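PDB 3BM3: PspGI restriction endonuclease from Pyrococcus sp. GI-H, which binds DNA and probably cuts it at a specific sequence, as a type II restriction endonuclease of the PD-(D/E)XK clan. Local coordinates for residues K11-N16 against E86-S91; V49-R54 against V214-Y219; E194-Y199 against D210-I215. The protein carries 2 engineered substitutions. All coordinates share one frame; numbering follows the deposited sequence. Where two conformers were deposited one is given.

In the fold
Contact 1 lies apart, where the N-terminal loop meets the start of helix 85-115; its centre is about 34 Å from that of contact 2 and about 33 Å from that of contact 3. The other two are neighbours, with centres about 12 Å apart, and they share V214 and I215 at the end of strand 211-214. Contact 3 belongs to the beta-alpha-beta unit ending in strand 211-214, and contact 2 sets the start of helix 52-80 against the turn after it. Helix 85-115 follows helix 52-80 directly, and this pair links contact 1 with the sheet. Along the chain the segments of contacts 1 and 2 alternate, whereas contact 1 closes before contact 3 opens.

Contact 1: K11-N16 against E86-S91; sequences KKPTQN and EKLEQS. With nucleotides of chain B.
P13 and T14 of the N-terminal 3-10 turn pack on L88 and S91 of helix 85-115 at a DNA-backbone site, where two hydroxyls hold successive phosphates of one strand. S91 OG donates a short bond of 2.6 Å to OP1 of DA10 of chain B. From the other segment, T14 OG1 donates to OP2 of DT11 of the same chain at 2.8 Å. T14 forks between DNA and protein: with OG1 between the backbone N and the carbonyl carbon (chi1 58°), the hydroxyl faces the phosphate while the methyl CG2 lies 3.7 Å from the carbonyl O of S91. Behind the phosphates the join is apolar. The P13 ring and the L88 branch run antiparallel alongside each other, with P13 CB 3.5 Å from L88 CD1, a tight contact. V74 and Y78 of helix 52-80 also pack against P13.

The turn is braced from within by Q15, whose OE1 accepts from K12 N at 3.2 Å, the donor standing above the amide plane. On the helix, K87 NZ bonds in plane to a lone pair of Q90 OE1 at 2.8 Å and fixes the amide beside the DG9 sugar of chain B, where OE1 approaches C5' at 3.4 Å. The same amide donates through NE2 to Q93 of the second subunit, tying the DNA site to the dimer contact. Hydroxyls bonded to phosphate oxygens hold the DNA backbone rather than the bases, the kind of contact a sequence-specific nuclease adds to its base contacts, here made by a turn and a helix that meet on one strand.

Contact 2: V49-R54 against V214-Y219; sequences VITPSR and VIDGRY
D216 OD2 is gripped from two directions that both lead to the start of helix 52-80. A water donates to it at 2.8 Å and lies 2.6 Å from T51 OG1, bridging two side chains whose own oxygens stay 4.0 Å apart. S247 is the second partner: its OG bonds to D216 OD2 and is also bonded to S53 N, so this serine links the two segments as well. The direct bond between the segments is longer, from D216 N to S53 OG at 3.3 Å, yet nearly straight at 167°. S53 OG can face that N-H because it stands anti to its own backbone N (chi1 -170°), leaning out from the first turn of the helix; I215 CG1 lies 3.7 Å from the same hydroxyl.

T51 is the N-cap of helix 52-80. Its OG1 accepts from R54 N at 3.0 Å, so one hydroxyl both closes the helix end and holds the water. The extended R54 side chain reaches back to V49: NH1 meets a lone pair of the V49 carbonyl O in its plane at 2.8 Å, although that oxygen is tilted from the guanidinium plane, and the water sits over one guanidinium face, offset toward its rim. The arginine does not pair with D216, but its positive charge, together with the amino end of the helix, probably favours a charged carboxylate there.

The contact thus sets the amino end of helix 52-80 against the turn between strand 211-214 and helix 216-227. S247, just beyond strand 243-245, bonds to both segments, and R245 of that strand packs on D216.

Contact 3: E194-Y199 against D210-I215; sequences EEFTIY and DRVYVI
The F196 ring overlaps two valines of strand 211-214, with CE2 3.6 Å from V212 CG1 and CD2 3.6 Å from V214 CG1. Standing two residues apart, both valines project from the same side of the strand; the phenyl crosses V214 at about a right angle and V212 more obliquely. F196 has CG anti to its backbone N (chi1 -172°), which sends the ring down onto them.

At the strand's end E194 crosses I215 roughly at right angles, bending at chi2 (-84°) to bring its carboxylate across the isoleucine branches: OE2 is 3.3 Å from CD1, and CD is 3.7 Å from CG2. The same OE2 forms a salt bridge with K57 of helix 52-80. With an alanine here in place of E194, K57 is likely to lose this acidic partner and the I215 branches the carboxylate that covers them.

On the strand's other side Y213 meets W188 of strand 186-191. The contact packs the connection of a beta-alpha-beta unit onto its second strand: A201 of helix 198-206 meets F196, M204 and L205 meet V212, and L222 of helix 216-227 covers V214.

Contact 1: K11-N16 against E86-S91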
# COMPACT_ATOMS: atom_id res chain seq x y z
N LYS C 11 -6.68 26.13 -13.54
CA LYS C 11 -7.04 24.94 -12.73
C LYS C 11 -5.81 24.08 -12.47
O LYS C 11 -4.77 24.30 -13.08
CB LYS C 11 -8.08 24.09 -13.45
CG LYS C 11 -9.39 24.77 -13.66
CD LYS C 11 -10.33 23.86 -14.40
CE LYS C 11 -11.72 24.44 -14.49
NZ LYS C 11 -12.60 23.58 -15.35
N LYS C 12 -5.93 23.12 -11.55
CA LYS C 12 -4.90 22.10 -11.40
C LYS C 12 -4.85 21.40 -12.76
O LYS C 12 -5.88 21.23 -13.42
CB LYS C 12 -5.21 21.12 -10.28
CG LYS C 12 -5.07 21.67 -8.86
CD LYS C 12 -5.41 20.60 -7.82
CE LYS C 12 -5.32 21.18 -6.42
NZ LYS C 12 -6.36 20.62 -5.50
N PRO C 13 -3.66 21.05 -13.22
CA PRO C 13 -3.56 20.51 -14.58
C PRO C 13 -4.48 19.31 -14.84
O PRO C 13 -5.14 19.24 -15.85
CB PRO C 13 -2.08 20.09 -14.70
CG PRO C 13 -1.48 20.23 -13.35
CD PRO C 13 -2.35 21.13 -12.55
N THR C 14 -4.55 18.40 -13.88
CA THR C 14 -5.29 17.19 -14.10
C THR C 14 -6.79 17.43 -14.09
O THR C 14 -7.57 16.56 -14.53
CB THR C 14 -4.94 16.13 -13.03
OG1 THR C 14 -5.23 16.68 -11.74
CG2 THR C 14 -3.46 15.74 -13.09
N GLN C 15 -7.21 18.58 -13.58
CA GLN C 15 -8.65 18.93 -13.61
C GLN C 15 -9.14 19.25 -15.01
O GLN C 15 -10.35 19.36 -15.23
CB GLN C 15 -8.97 20.06 -12.67
CG GLN C 15 -8.79 19.67 -11.24
CD GLN C 15 -8.94 20.84 -10.29
OE1 GLN C 15 -8.76 22.00 -10.66
NE2 GLN C 15 -9.20 20.52 -9.04
N ASN C 16 -8.20 19.41 -15.94
CA ASN C 16 -8.47 19.56 -17.36
C ASN C 16 -8.57 18.25 -18.13
O ASN C 16 -8.93 18.24 -19.32
CB ASN C 16 -7.39 20.40 -18.00
CG ASN C 16 -7.51 21.85 -17.62
OD1 ASN C 16 -8.46 22.51 -18.02
ND2 ASN C 16 -6.62 22.32 -16.77
N GLU C 86 8.30 19.73 -12.80
CA GLU C 86 8.38 18.74 -11.76
C GLU C 86 6.99 18.56 -11.13
O GLU C 86 6.54 17.45 -10.90
CB GLU C 86 9.37 19.15 -10.70
CG GLU C 86 10.78 19.16 -11.19
CD GLU C 86 11.28 20.51 -11.74
OE1 GLU C 86 10.46 21.41 -12.15
OE2 GLU C 86 12.53 20.63 -11.77
N LYS C 87 6.32 19.67 -10.84
CA LYS C 87 5.01 19.58 -10.21
C LYS C 87 3.98 19.01 -11.17
O LYS C 87 3.17 18.18 -10.79
CB LYS C 87 4.57 20.93 -9.63
CG LYS C 87 5.36 21.27 -8.35
CD LYS C 87 5.44 20.14 -7.26
CE LYS C 87 4.22 20.06 -6.32
NZ LYS C 87 4.41 19.14 -5.15
N LEU C 88 4.07 19.40 -12.42
CA LEU C 88 3.18 18.91 -13.45
C LEU C 88 3.28 17.39 -13.58
O LEU C 88 2.28 16.65 -13.57
CB LEU C 88 3.56 19.58 -14.77
CG LEU C 88 2.66 19.23 -15.94
CD1 LEU C 88 1.20 19.66 -15.71
CD2 LEU C 88 3.21 19.94 -17.18
N GLU C 89 4.51 16.93 -13.72
CA GLU C 89 4.74 15.50 -13.90
C GLU C 89 4.39 14.72 -12.65
O GLU C 89 3.91 13.58 -12.74
CB GLU C 89 6.16 15.23 -14.37
CG GLU C 89 6.46 15.85 -15.73
CD GLU C 89 5.62 15.36 -16.88
OE1 GLU C 89 4.89 14.35 -16.79
OE2 GLU C 89 5.73 15.99 -17.94
N GLN C 90 4.57 15.33 -11.48
CA GLN C 90 4.21 14.63 -10.25
C GLN C 90 2.70 14.48 -10.25
O GLN C 90 2.16 13.42 -9.95
CB GLN C 90 4.65 15.42 -9.03
CG GLN C 90 4.21 14.74 -7.77
CD GLN C 90 4.43 15.58 -6.57
OE1 GLN C 90 4.03 16.74 -6.56
NE2 GLN C 90 5.10 15.03 -5.57
N SER C 91 2.02 15.58 -10.57
CA SER C 91 0.55 15.59 -10.62
C SER C 91 0.02 14.55 -11.59
O SER C 91 -0.92 13.82 -11.27
CB SER C 91 -0.00 16.98 -10.93
OG SER C 91 0.20 17.88 -9.84
P DA B 10 -2.47 17.09 -7.36
OP1 DA B 10 -2.07 17.90 -8.55
OP2 DA B 10 -3.16 17.74 -6.24
O5' DA B 10 -3.36 15.90 -7.93
C5' DA B 10 -2.82 15.03 -8.90
C4' DA B 10 -3.76 13.88 -9.16
O4' DA B 10 -3.82 13.02 -8.01
C3' DA B 10 -5.19 14.30 -9.46
O3' DA B 10 -5.70 13.46 -10.48
C2' DA B 10 -5.91 14.07 -8.14
C1' DA B 10 -5.16 12.88 -7.55
N9 DA B 10 -5.11 12.88 -6.10
C8 DA B 10 -4.84 13.95 -5.28
N7 DA B 10 -4.81 13.65 -4.00
C5 DA B 10 -5.09 12.29 -3.98
C6 DA B 10 -5.20 11.37 -2.94
N6 DA B 10 -5.00 11.70 -1.66
N1 DA B 10 -5.50 10.09 -3.25
C2 DA B 10 -5.67 9.77 -4.54
N3 DA B 10 -5.58 10.54 -5.62
C4 DA B 10 -5.29 11.81 -5.26
P DT B 11 -7.08 13.83 -11.18
OP1 DT B 11 -6.97 13.37 -12.58
OP2 DT B 11 -7.43 15.23 -10.89
O5' DT B 11 -8.12 12.88 -10.43
C5' DT B 11 -8.03 11.47 -10.56
C4' DT B 11 -8.83 10.80 -9.47
O4' DT B 11 -8.26 11.10 -8.19
C3' DT B 11 -10.27 11.30 -9.36
O3' DT B 11 -11.08 10.59 -10.30
C2' DT B 11 -10.62 11.03 -7.91
C1' DT B 11 -9.26 10.83 -7.22
N1 DT B 11 -9.00 11.67 -6.04
C2 DT B 11 -8.87 11.03 -4.84
O2 DT B 11 -9.01 9.82 -4.71
N3 DT B 11 -8.58 11.85 -3.78
C4 DT B 11 -8.42 13.22 -3.80
O4 DT B 11 -8.15 13.82 -2.77
C5 DT B 11 -8.60 13.83 -5.10
C7 DT B 11 -8.46 15.32 -5.23
C6 DT B 11 -8.87 13.04 -6.15
P DG B 9 1.62 15.70 -1.80
OP1 DG B 9 2.91 16.44 -1.70
OP2 DG B 9 0.66 15.74 -0.66
O5' DG B 9 0.86 16.21 -3.09
C5' DG B 9 1.51 16.18 -4.35
C4' DG B 9 0.59 15.64 -5.42
O4' DG B 9 0.27 14.25 -5.15
C3' DG B 9 -0.76 16.36 -5.52
O3' DG B 9 -1.16 16.31 -6.88
C2' DG B 9 -1.66 15.49 -4.66
C1' DG B 9 -1.14 14.10 -4.97
N9 DG B 9 -1.34 13.12 -3.91
C8 DG B 9 -1.17 13.31 -2.57
N7 DG B 9 -1.38 12.23 -1.86
C5 DG B 9 -1.73 11.27 -2.81
C6 DG B 9 -2.07 9.90 -2.64
O6 DG B 9 -2.12 9.24 -1.60
N1 DG B 9 -2.36 9.30 -3.86
C2 DG B 9 -2.32 9.92 -5.08
N2 DG B 9 -2.63 9.17 -6.14
N3 DG B 9 -2.01 11.20 -5.25
C4 DG B 9 -1.72 11.80 -4.08

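Contact 2: V49-R54 against V214-Y219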
# COMPACT_ATOMS: atom_id res chain seq x y z
N VAL C 49 -10.47 -16.78 -27.73
CA VAL C 49 -11.71 -16.64 -26.97
C VAL C 49 -11.79 -15.26 -26.35
O VAL C 49 -10.81 -14.76 -25.80
CB VAL C 49 -11.81 -17.69 -25.83
CG1 VAL C 49 -13.04 -17.47 -25.01
CG2 VAL C 49 -11.80 -19.10 -26.41
N ILE C 50 -12.96 -14.64 -26.47
CA ILE C 50 -13.24 -13.36 -25.84
C ILE C 50 -13.54 -13.60 -24.38
O ILE C 50 -14.58 -14.12 -24.02
CB ILE C 50 -14.44 -12.65 -26.50
CG1 ILE C 50 -14.11 -12.39 -27.96
CG2 ILE C 50 -14.76 -11.33 -25.77
CD1 ILE C 50 -15.32 -12.12 -28.80
N THR C 51 -12.58 -13.27 -23.54
CA THR C 51 -12.75 -13.49 -22.11
C THR C 51 -12.89 -12.15 -21.39
O THR C 51 -12.44 -11.12 -21.91
CB THR C 51 -11.56 -14.18 -21.54
OG1 THR C 51 -10.39 -13.36 -21.69
CG2 THR C 51 -11.36 -15.55 -22.20
N PRO C 52 -13.48 -12.17 -20.18
CA PRO C 52 -13.49 -10.96 -19.38
C PRO C 52 -12.10 -10.35 -19.21
O PRO C 52 -11.96 -9.13 -19.28
CB PRO C 52 -14.08 -11.45 -18.06
CG PRO C 52 -15.02 -12.54 -18.47
CD PRO C 52 -14.25 -13.25 -19.53
N SER C 53 -11.09 -11.18 -18.96
CA SER C 53 -9.76 -10.65 -18.69
C SER C 53 -9.24 -9.95 -19.96
O SER C 53 -8.67 -8.87 -19.88
CB SER C 53 -8.81 -11.74 -18.23
OG SER C 53 -7.57 -11.22 -17.73
N ARG C 54 -9.45 -10.56 -21.13
CA ARG C 54 -9.00 -9.92 -22.35
C ARG C 54 -9.72 -8.61 -22.64
O ARG C 54 -9.11 -7.67 -23.08
CB ARG C 54 -9.11 -10.86 -23.53
CG ARG C 54 -8.12 -11.96 -23.43
CD ARG C 54 -8.23 -12.88 -24.60
NE ARG C 54 -7.12 -13.83 -24.63
CZ ARG C 54 -7.23 -15.15 -24.72
NH1 ARG C 54 -8.42 -15.75 -24.78
NH2 ARG C 54 -6.13 -15.90 -24.75
N VAL C 214 -6.49 -13.83 -10.32
CA VAL C 214 -5.26 -13.35 -10.90
C VAL C 214 -5.53 -13.05 -12.38
O VAL C 214 -6.33 -13.71 -13.02
CB VAL C 214 -4.09 -14.36 -10.71
CG1 VAL C 214 -3.92 -14.79 -9.24
CG2 VAL C 214 -4.26 -15.57 -11.56
N ILE C 215 -4.91 -12.02 -12.92
CA ILE C 215 -5.07 -11.70 -14.31
C ILE C 215 -4.79 -12.99 -15.09
O ILE C 215 -3.88 -13.73 -14.76
CB ILE C 215 -4.12 -10.56 -14.73
CG1 ILE C 215 -4.43 -10.10 -16.15
CG2 ILE C 215 -2.64 -10.91 -14.50
CD1 ILE C 215 -3.81 -8.75 -16.50
N ASP C 216 -5.57 -13.26 -16.12
CA ASP C 216 -5.55 -14.58 -16.75
C ASP C 216 -4.17 -15.00 -17.16
O ASP C 216 -3.81 -16.16 -16.99
CB ASP C 216 -6.51 -14.67 -17.93
CG ASP C 216 -7.97 -14.65 -17.52
OD1 ASP C 216 -8.30 -14.32 -16.38
OD2 ASP C 216 -8.79 -14.97 -18.41
N GLY C 217 -3.40 -14.04 -17.69
CA GLY C 217 -2.04 -14.27 -18.19
C GLY C 217 -1.05 -14.78 -17.17
O GLY C 217 -0.01 -15.33 -17.51
N ARG C 218 -1.37 -14.60 -15.89
CA ARG C 218 -0.48 -15.04 -14.81
C ARG C 218 -0.90 -16.35 -14.18
O ARG C 218 -0.14 -16.98 -13.49
CB ARG C 218 -0.42 -13.90 -13.76
CG ARG C 218 0.41 -14.17 -12.53
CD ARG C 218 1.79 -14.70 -12.82
NE ARG C 218 2.52 -14.74 -11.56
CZ ARG C 218 3.49 -15.60 -11.28
NH1 ARG C 218 3.89 -16.52 -12.16
NH2 ARG C 218 4.07 -15.55 -10.10
N TYR C 219 -2.12 -16.79 -14.45
CA TYR C 219 -2.67 -17.95 -13.78
C TYR C 219 -1.79 -19.16 -13.99
O TYR C 219 -1.36 -19.80 -13.05
CB TYR C 219 -4.09 -18.22 -14.25
CG TYR C 219 -4.68 -19.42 -13.59
CD1 TYR C 219 -5.22 -19.34 -12.32
CD2 TYR C 219 -4.64 -20.65 -14.20
CE1 TYR C 219 -5.73 -20.46 -11.68
CE2 TYR C 219 -5.17 -21.77 -13.59
CZ TYR C 219 -5.69 -21.67 -12.32
OH TYR C 219 -6.20 -22.80 -11.73
O HOH W 1 -8.20 -14.67 -21.08

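Contact 3: E194-Y199 against D210-I215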
# COMPACT_ATOMS: atom_id res chain seq x y z
N GLU C 194 0.45 -9.09 -13.60
CA GLU C 194 1.18 -10.20 -14.19
C GLU C 194 2.34 -10.65 -13.31
O GLU C 194 2.88 -11.73 -13.54
CB GLU C 194 1.66 -9.82 -15.61
CG GLU C 194 0.55 -9.26 -16.52
CD GLU C 194 -0.29 -10.33 -17.25
OE1 GLU C 194 -0.05 -11.56 -17.06
OE2 GLU C 194 -1.17 -9.90 -18.03
N GLU C 195 2.71 -9.86 -12.29
CA GLU C 195 3.79 -10.21 -11.38
C GLU C 195 3.27 -10.62 -10.01
O GLU C 195 4.00 -10.67 -9.05
CB GLU C 195 4.79 -9.05 -11.26
CG GLU C 195 5.42 -8.67 -12.59
CD GLU C 195 5.93 -9.85 -13.42
OE1 GLU C 195 6.63 -10.74 -12.85
OE2 GLU C 195 5.65 -9.88 -14.65
N PHE C 196 2.00 -10.97 -9.96
CA PHE C 196 1.39 -11.44 -8.72
C PHE C 196 2.19 -12.65 -8.21
O PHE C 196 2.46 -13.55 -8.96
CB PHE C 196 -0.04 -11.80 -8.98
CG PHE C 196 -0.82 -12.13 -7.75
CD1 PHE C 196 -1.16 -11.13 -6.85
CD2 PHE C 196 -1.15 -13.42 -7.44
CE1 PHE C 196 -1.87 -11.43 -5.70
CE2 PHE C 196 -1.85 -13.72 -6.31
CZ PHE C 196 -2.23 -12.75 -5.46
N THR C 197 2.53 -12.66 -6.92
CA THR C 197 3.44 -13.67 -6.38
C THR C 197 2.74 -14.85 -5.71
O THR C 197 1.64 -14.74 -5.19
CB THR C 197 4.37 -13.06 -5.32
OG1 THR C 197 3.62 -12.81 -4.12
CG2 THR C 197 4.98 -11.74 -5.85
N ILE C 198 3.44 -15.98 -5.73
CA ILE C 198 2.94 -17.19 -5.06
C ILE C 198 2.78 -16.97 -3.58
O ILE C 198 1.78 -17.38 -3.01
CB ILE C 198 3.86 -18.38 -5.35
CG1 ILE C 198 3.36 -19.65 -4.67
CG2 ILE C 198 5.27 -18.11 -4.87
CD1 ILE C 198 4.25 -20.90 -4.99
N TYR C 199 3.73 -16.30 -2.95
CA TYR C 199 3.65 -16.09 -1.51
C TYR C 199 2.37 -15.34 -1.19
O TYR C 199 1.66 -15.70 -0.27
CB TYR C 199 4.84 -15.36 -0.94
CG TYR C 199 4.71 -15.09 0.52
CD1 TYR C 199 4.85 -16.10 1.44
CD2 TYR C 199 4.49 -13.79 1.00
CE1 TYR C 199 4.71 -15.86 2.80
CE2 TYR C 199 4.38 -13.54 2.33
CZ TYR C 199 4.48 -14.57 3.24
OH TYR C 199 4.37 -14.28 4.58
N ASP C 210 -10.72 -15.82 0.96
CA ASP C 210 -11.29 -17.09 0.52
C ASP C 210 -10.90 -17.54 -0.84
O ASP C 210 -10.79 -18.73 -1.08
CB ASP C 210 -12.80 -17.04 0.60
CG ASP C 210 -13.24 -16.82 1.99
OD1 ASP C 210 -13.08 -17.77 2.80
OD2 ASP C 210 -13.63 -15.69 2.29
N ARG C 211 -10.73 -16.57 -1.75
CA ARG C 211 -10.46 -16.82 -3.16
C ARG C 211 -9.55 -15.72 -3.68
O ARG C 211 -9.74 -14.54 -3.34
CB ARG C 211 -11.75 -16.88 -3.99
CG ARG C 211 -12.76 -17.90 -3.48
CD ARG C 211 -13.98 -17.98 -4.36
NE ARG C 211 -13.78 -18.64 -5.65
CZ ARG C 211 -13.72 -19.95 -5.85
NH1 ARG C 211 -13.75 -20.81 -4.84
NH2 ARG C 211 -13.57 -20.41 -7.09
N VAL C 212 -8.58 -16.10 -4.50
CA VAL C 212 -7.64 -15.16 -5.07
C VAL C 212 -7.81 -15.24 -6.56
O VAL C 212 -7.68 -16.32 -7.12
CB VAL C 212 -6.22 -15.52 -4.66
CG1 VAL C 212 -5.21 -14.83 -5.56
CG2 VAL C 212 -6.03 -15.13 -3.16
N TYR C 213 -8.05 -14.09 -7.19
CA TYR C 213 -8.19 -14.01 -8.64
C TYR C 213 -7.02 -13.28 -9.25
O TYR C 213 -6.62 -12.24 -8.76
CB TYR C 213 -9.47 -13.30 -9.04
CG TYR C 213 -10.67 -14.14 -8.66
CD1 TYR C 213 -11.24 -15.01 -9.58
CD2 TYR C 213 -11.18 -14.09 -7.37
CE1 TYR C 213 -12.30 -15.79 -9.22
CE2 TYR C 213 -12.23 -14.86 -6.99
CZ TYR C 213 -12.80 -15.74 -7.93
OH TYR C 213 -13.86 -16.51 -7.55
N VAL C 214 -6.49 -13.83 -10.32
CA VAL C 214 -5.26 -13.35 -10.90
C VAL C 214 -5.53 -13.05 -12.38
O VAL C 214 -6.33 -13.71 -13.02
CB VAL C 214 -4.09 -14.36 -10.71
CG1 VAL C 214 -3.92 -14.79 -9.24
CG2 VAL C 214 -4.26 -15.57 -11.56
N ILE C 215 -4.91 -12.02 -12.92
CA ILE C 215 -5.07 -11.70 -14.31
C ILE C 215 -4.79 -12.99 -15.09
O ILE C 215 -3.88 -13.73 -14.76
CB ILE C 215 -4.12 -10.56 -14.73
CG1 ILE C 215 -4.43 -10.10 -16.15
CG2 ILE C 215 -2.64 -10.91 -14.50
CD1 ILE C 215 -3.81 -8.75 -16.50